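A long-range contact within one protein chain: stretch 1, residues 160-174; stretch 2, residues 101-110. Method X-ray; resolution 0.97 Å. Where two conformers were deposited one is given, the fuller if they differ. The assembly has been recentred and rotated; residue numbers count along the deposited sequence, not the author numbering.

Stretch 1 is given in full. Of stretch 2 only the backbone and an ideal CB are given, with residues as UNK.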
# COMPACT_ATOMS: atom_id res chain seq x y z
N LEU A 160 -13.09 4.60 -3.74
CA LEU A 160 -12.54 5.49 -2.73
C LEU A 160 -11.77 4.64 -1.70
O LEU A 160 -12.29 4.28 -0.64
CB LEU A 160 -13.62 6.37 -2.16
CG LEU A 160 -13.10 7.59 -1.42
CD1 LEU A 160 -12.58 8.57 -2.41
CD2 LEU A 160 -14.31 8.31 -0.83
N PHE A 161 -10.54 4.30 -2.05
CA PHE A 161 -9.79 3.34 -1.28
C PHE A 161 -8.29 3.50 -1.52
O PHE A 161 -7.82 4.40 -2.22
CB PHE A 161 -10.34 1.91 -1.47
CG PHE A 161 -10.12 1.25 -2.80
CD1 PHE A 161 -9.30 1.73 -3.83
CD2 PHE A 161 -10.72 0.01 -3.00
CE1 PHE A 161 -9.10 1.04 -4.98
CE2 PHE A 161 -10.51 -0.70 -4.17
CZ PHE A 161 -9.67 -0.21 -5.15
N ASP A 162 -7.54 2.54 -0.95
CA ASP A 162 -6.12 2.35 -1.24
C ASP A 162 -5.26 3.60 -0.92
O ASP A 162 -4.54 4.11 -1.77
CB ASP A 162 -5.86 1.84 -2.65
CG ASP A 162 -6.19 0.36 -2.88
OD1 ASP A 162 -6.84 -0.26 -2.02
OD2 ASP A 162 -5.76 -0.10 -3.96
N PRO A 163 -5.30 4.06 0.32
CA PRO A 163 -4.53 5.23 0.68
C PRO A 163 -3.05 5.02 0.55
O PRO A 163 -2.51 3.95 0.85
CB PRO A 163 -4.88 5.47 2.15
CG PRO A 163 -5.25 4.08 2.66
CD PRO A 163 -5.97 3.46 1.51
N GLY A 164 -2.34 6.08 0.21
CA GLY A 164 -0.89 6.17 0.25
C GLY A 164 -0.48 7.48 0.87
O GLY A 164 -0.75 8.52 0.27
N VAL A 165 0.03 7.47 2.08
CA VAL A 165 0.34 8.70 2.82
C VAL A 165 1.84 8.94 2.79
O VAL A 165 2.64 8.01 2.84
CB VAL A 165 -0.26 8.63 4.24
CG1 VAL A 165 0.06 9.87 5.05
CG2 VAL A 165 -1.76 8.42 4.17
N PHE A 166 2.19 10.22 2.72
CA PHE A 166 3.54 10.69 2.56
C PHE A 166 3.70 12.02 3.33
O PHE A 166 2.82 12.86 3.23
CB PHE A 166 3.78 10.88 1.03
CG PHE A 166 4.96 11.71 0.73
CD1 PHE A 166 6.26 11.21 0.81
CD2 PHE A 166 4.81 13.02 0.30
CE1 PHE A 166 7.38 12.01 0.55
CE2 PHE A 166 5.91 13.79 -0.02
CZ PHE A 166 7.18 13.31 0.11
N VAL A 167 4.86 12.21 3.97
CA VAL A 167 5.17 13.44 4.70
C VAL A 167 6.34 14.12 3.99
O VAL A 167 7.40 13.52 3.90
CB VAL A 167 5.46 13.18 6.19
CG1 VAL A 167 5.73 14.48 6.91
CG2 VAL A 167 4.35 12.40 6.85
N ASP A 168 6.12 15.33 3.49
CA ASP A 168 7.15 16.03 2.71
C ASP A 168 8.14 16.75 3.63
O ASP A 168 7.97 16.87 4.85
CB ASP A 168 6.47 16.97 1.75
CG ASP A 168 7.26 17.27 0.48
OD1 ASP A 168 8.40 16.81 0.34
OD2 ASP A 168 6.66 18.01 -0.35
N ASP A 169 9.21 17.25 3.00
CA ASP A 169 10.27 17.94 3.67
C ASP A 169 9.83 19.18 4.43
O ASP A 169 10.41 19.55 5.44
CB ASP A 169 11.33 18.42 2.64
CG ASP A 169 12.12 17.32 2.01
OD1 ASP A 169 12.49 16.34 2.68
OD2 ASP A 169 12.52 17.49 0.82
N ASP A 170 8.80 19.86 3.90
CA ASP A 170 8.20 21.05 4.48
C ASP A 170 7.27 20.75 5.62
O ASP A 170 6.66 21.66 6.18
CB ASP A 170 7.45 21.86 3.40
CG ASP A 170 6.30 21.11 2.74
OD1 ASP A 170 6.00 19.99 3.10
OD2 ASP A 170 5.69 21.70 1.81
N GLY A 171 7.11 19.46 5.98
CA GLY A 171 6.24 19.08 7.06
C GLY A 171 4.79 18.90 6.66
O GLY A 171 3.98 18.62 7.55
N GLN A 172 4.48 18.97 5.38
CA GLN A 172 3.10 18.73 4.94
C GLN A 172 2.92 17.25 4.61
O GLN A 172 3.61 16.71 3.75
CB GLN A 172 2.76 19.58 3.70
CG GLN A 172 1.30 19.44 3.28
CD GLN A 172 0.37 19.92 4.34
OE1 GLN A 172 0.34 21.15 4.60
NE2 GLN A 172 -0.37 19.04 4.97
N ALA A 173 1.96 16.62 5.27
CA ALA A 173 1.51 15.28 4.92
C ALA A 173 0.42 15.35 3.88
O ALA A 173 -0.43 16.26 3.86
CB ALA A 173 0.99 14.56 6.16
N TYR A 174 0.41 14.34 3.02
CA TYR A 174 -0.54 14.15 1.93
C TYR A 174 -1.03 12.74 1.93
O TYR A 174 -0.25 11.82 2.13
CB TYR A 174 0.11 14.41 0.59
CG TYR A 174 0.65 15.82 0.38
CD1 TYR A 174 1.96 16.14 0.72
CD2 TYR A 174 -0.13 16.82 -0.19
CE1 TYR A 174 2.48 17.39 0.50
CE2 TYR A 174 0.40 18.09 -0.41
CZ TYR A 174 1.69 18.36 -0.08
OH TYR A 174 2.19 19.63 -0.31
N UNK A 101 -10.55 -3.78 6.46
CA UNK A 101 -9.33 -2.98 6.49
C UNK A 101 -8.42 -3.33 5.33
O UNK A 101 -7.49 -4.08 5.48
CB UNK A 101 -8.59 -3.18 7.81
N UNK A 102 -8.70 -2.76 4.15
CA UNK A 102 -7.98 -3.12 2.95
C UNK A 102 -6.78 -2.22 2.73
O UNK A 102 -6.91 -0.98 2.78
CB UNK A 102 -8.91 -3.06 1.74
N UNK A 103 -5.64 -2.80 2.37
CA UNK A 103 -4.51 -2.10 1.76
C UNK A 103 -3.95 -0.99 2.64
O UNK A 103 -4.15 0.20 2.39
CB UNK A 103 -4.93 -1.51 0.41
N UNK A 104 -3.25 -1.37 3.71
CA UNK A 104 -2.79 -0.37 4.67
C UNK A 104 -1.74 0.57 4.11
O UNK A 104 -0.95 0.24 3.22
CB UNK A 104 -2.23 -1.07 5.91
N UNK A 105 -1.66 1.76 4.73
CA UNK A 105 -0.54 2.69 4.54
C UNK A 105 -0.03 3.04 5.92
O UNK A 105 -0.81 3.38 6.79
CB UNK A 105 -0.95 3.94 3.76
N UNK A 106 1.29 2.91 6.14
CA UNK A 106 1.89 3.13 7.46
C UNK A 106 2.80 4.37 7.40
O UNK A 106 3.62 4.50 6.47
CB UNK A 106 2.68 1.90 7.91
N UNK A 107 2.73 5.16 8.45
CA UNK A 107 3.62 6.33 8.62
C UNK A 107 4.03 6.37 10.09
O UNK A 107 3.20 6.21 10.99
CB UNK A 107 2.94 7.63 8.20
N UNK A 108 5.33 6.66 10.32
CA UNK A 108 5.87 6.95 11.65
C UNK A 108 6.07 8.47 11.76
O UNK A 108 6.83 9.03 10.98
CB UNK A 108 7.18 6.20 11.89
N UNK A 109 5.31 9.09 12.66
CA UNK A 109 5.41 10.56 12.82
C UNK A 109 5.07 10.89 14.24
O UNK A 109 4.22 10.20 14.84
CB UNK A 109 4.49 11.31 11.86
N UNK A 110 5.66 11.93 14.81
CA UNK A 110 5.27 12.32 16.18
C UNK A 110 5.53 11.22 17.17
O UNK A 110 4.87 11.19 18.20
CB UNK A 110 3.79 12.71 16.23

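Position 101 has nothing of stretch 1 within reach of its CB; the residue is Ser101.

At position 102 the CB points toward stretch 1 but lies 5.1 Å from Asp162 OD1, leaving a gap beside the ring of Phe161. A long or broad apolar side chain would bridge it; a small one would fall short. The residue is Trp102, whose CE3, at the edge of the indole, comes 4.0 Å from Phe161 CD2. Its backbone also takes part: a water donates to Trp102 O and Asp162 OD1 and accepts from Asp162 N.

Position 103 is tight. Its CB points toward stretch 1, 3.3 Å from Asp162 OD1, and phi/psi of 59/73 is left-handed. A second acid would sit close to that carboxylate; glycine, alanine or asparagine remain reasonable. The residue is Ala103, and a second water ties Ala103 O to Pro163 O where the chain turns its corner.

Position 104 points away, and its phi of -67° admits proline: Pro104.

At position 105 the CB faces the backbone of stretch 1, 3.3 Å from Pro163 O and 4.0 Å from Val165 N. That amide asks for an acceptor on a short stem; serine or threonine could supply one, while alanine would fit without answering it. In Ser105, chi1 near 180° (t) brings OG 3.0 Å from Val165 N, which donates a hydrogen bond to it.

Position 106 points away and holds Ile106.

Position 107 faces two valines, its CB 4.8 Å from Val165 CG1 and 5.2 Å from Val167 CG2. Valine, isoleucine or leucine are natural candidates. Val107 places CG2 3.7 Å from Val165 CG1 and CG1 3.9 Å from Val167 CG2, one branch for each neighbour.

Position 108 points away; it is Tyr108.

Position 109 points toward stretch 1, its CB 5.1 Å from Val167 CG2. Farther along, 8.5 Å from that CB, lies Gly171 O, an unpaired-looking carbonyl at the end of a type I turn. An extended lysine would stop a little short of a hydrogen bond, while arginine has the length. Arg109 reaches it fully extended: NH2 donates to Gly171 O at 2.8 Å, Val167 CG1 packs over one guanidinium face, 3.8 Å from CZ, and NH1 donates to a water that also accepts from Ala173 N.

Position 110 lies out of reach, with left-handed backbone angles that suit asparagine or glycine; it is Asn110.

Stretch 2 101-110: SWAPSIVYRN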
# COMPACT_ATOMS: atom_id res chain seq x y z
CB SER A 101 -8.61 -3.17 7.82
OG SER A 101 -8.22 -4.48 8.06
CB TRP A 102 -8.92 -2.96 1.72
CG TRP A 102 -10.12 -3.82 1.71
CD1 TRP A 102 -10.55 -4.70 2.65
CD2 TRP A 102 -11.08 -3.89 0.65
NE1 TRP A 102 -11.72 -5.33 2.23
CE2 TRP A 102 -12.06 -4.80 1.01
CE3 TRP A 102 -11.20 -3.19 -0.58
CZ2 TRP A 102 -13.16 -5.07 0.20
CZ3 TRP A 102 -12.30 -3.46 -1.35
CH2 TRP A 102 -13.26 -4.37 -0.98
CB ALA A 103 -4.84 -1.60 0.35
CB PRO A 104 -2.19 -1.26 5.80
CG PRO A 104 -1.74 -2.50 5.08
CD PRO A 104 -2.79 -2.72 4.03
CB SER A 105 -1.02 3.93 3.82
OG SER A 105 0.01 4.89 3.65
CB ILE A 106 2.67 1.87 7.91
CG1 ILE A 106 3.23 2.04 9.33
CG2 ILE A 106 3.74 1.45 6.92
CD1 ILE A 106 2.22 2.09 10.43
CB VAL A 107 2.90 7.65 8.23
CG1 VAL A 107 3.83 8.82 8.43
CG2 VAL A 107 2.44 7.59 6.81
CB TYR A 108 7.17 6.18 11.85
CG TYR A 108 7.90 6.46 13.14
CD1 TYR A 108 7.30 6.29 14.38
CD2 TYR A 108 9.24 6.89 13.13
CE1 TYR A 108 7.99 6.51 15.57
CE2 TYR A 108 9.91 7.12 14.32
CZ TYR A 108 9.29 6.94 15.53
OH TYR A 108 10.00 7.20 16.68
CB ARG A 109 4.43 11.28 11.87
CG ARG A 109 4.72 12.77 11.75
CD ARG A 109 3.80 13.49 10.85
NE ARG A 109 4.29 14.84 10.62
CZ ARG A 109 3.71 15.75 9.85
NH1 ARG A 109 2.59 15.50 9.24
NH2 ARG A 109 4.29 16.94 9.71
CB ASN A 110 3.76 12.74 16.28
CG ASN A 110 3.31 13.70 15.18
OD1 ASN A 110 4.06 14.65 14.86
ND2 ASN A 110 2.09 13.48 14.59
O HOH W 1 -8.08 0.16 0.42
O HOH W 2 -3.08 1.33 0.16
O HOH W 3 0.88 17.51 7.85
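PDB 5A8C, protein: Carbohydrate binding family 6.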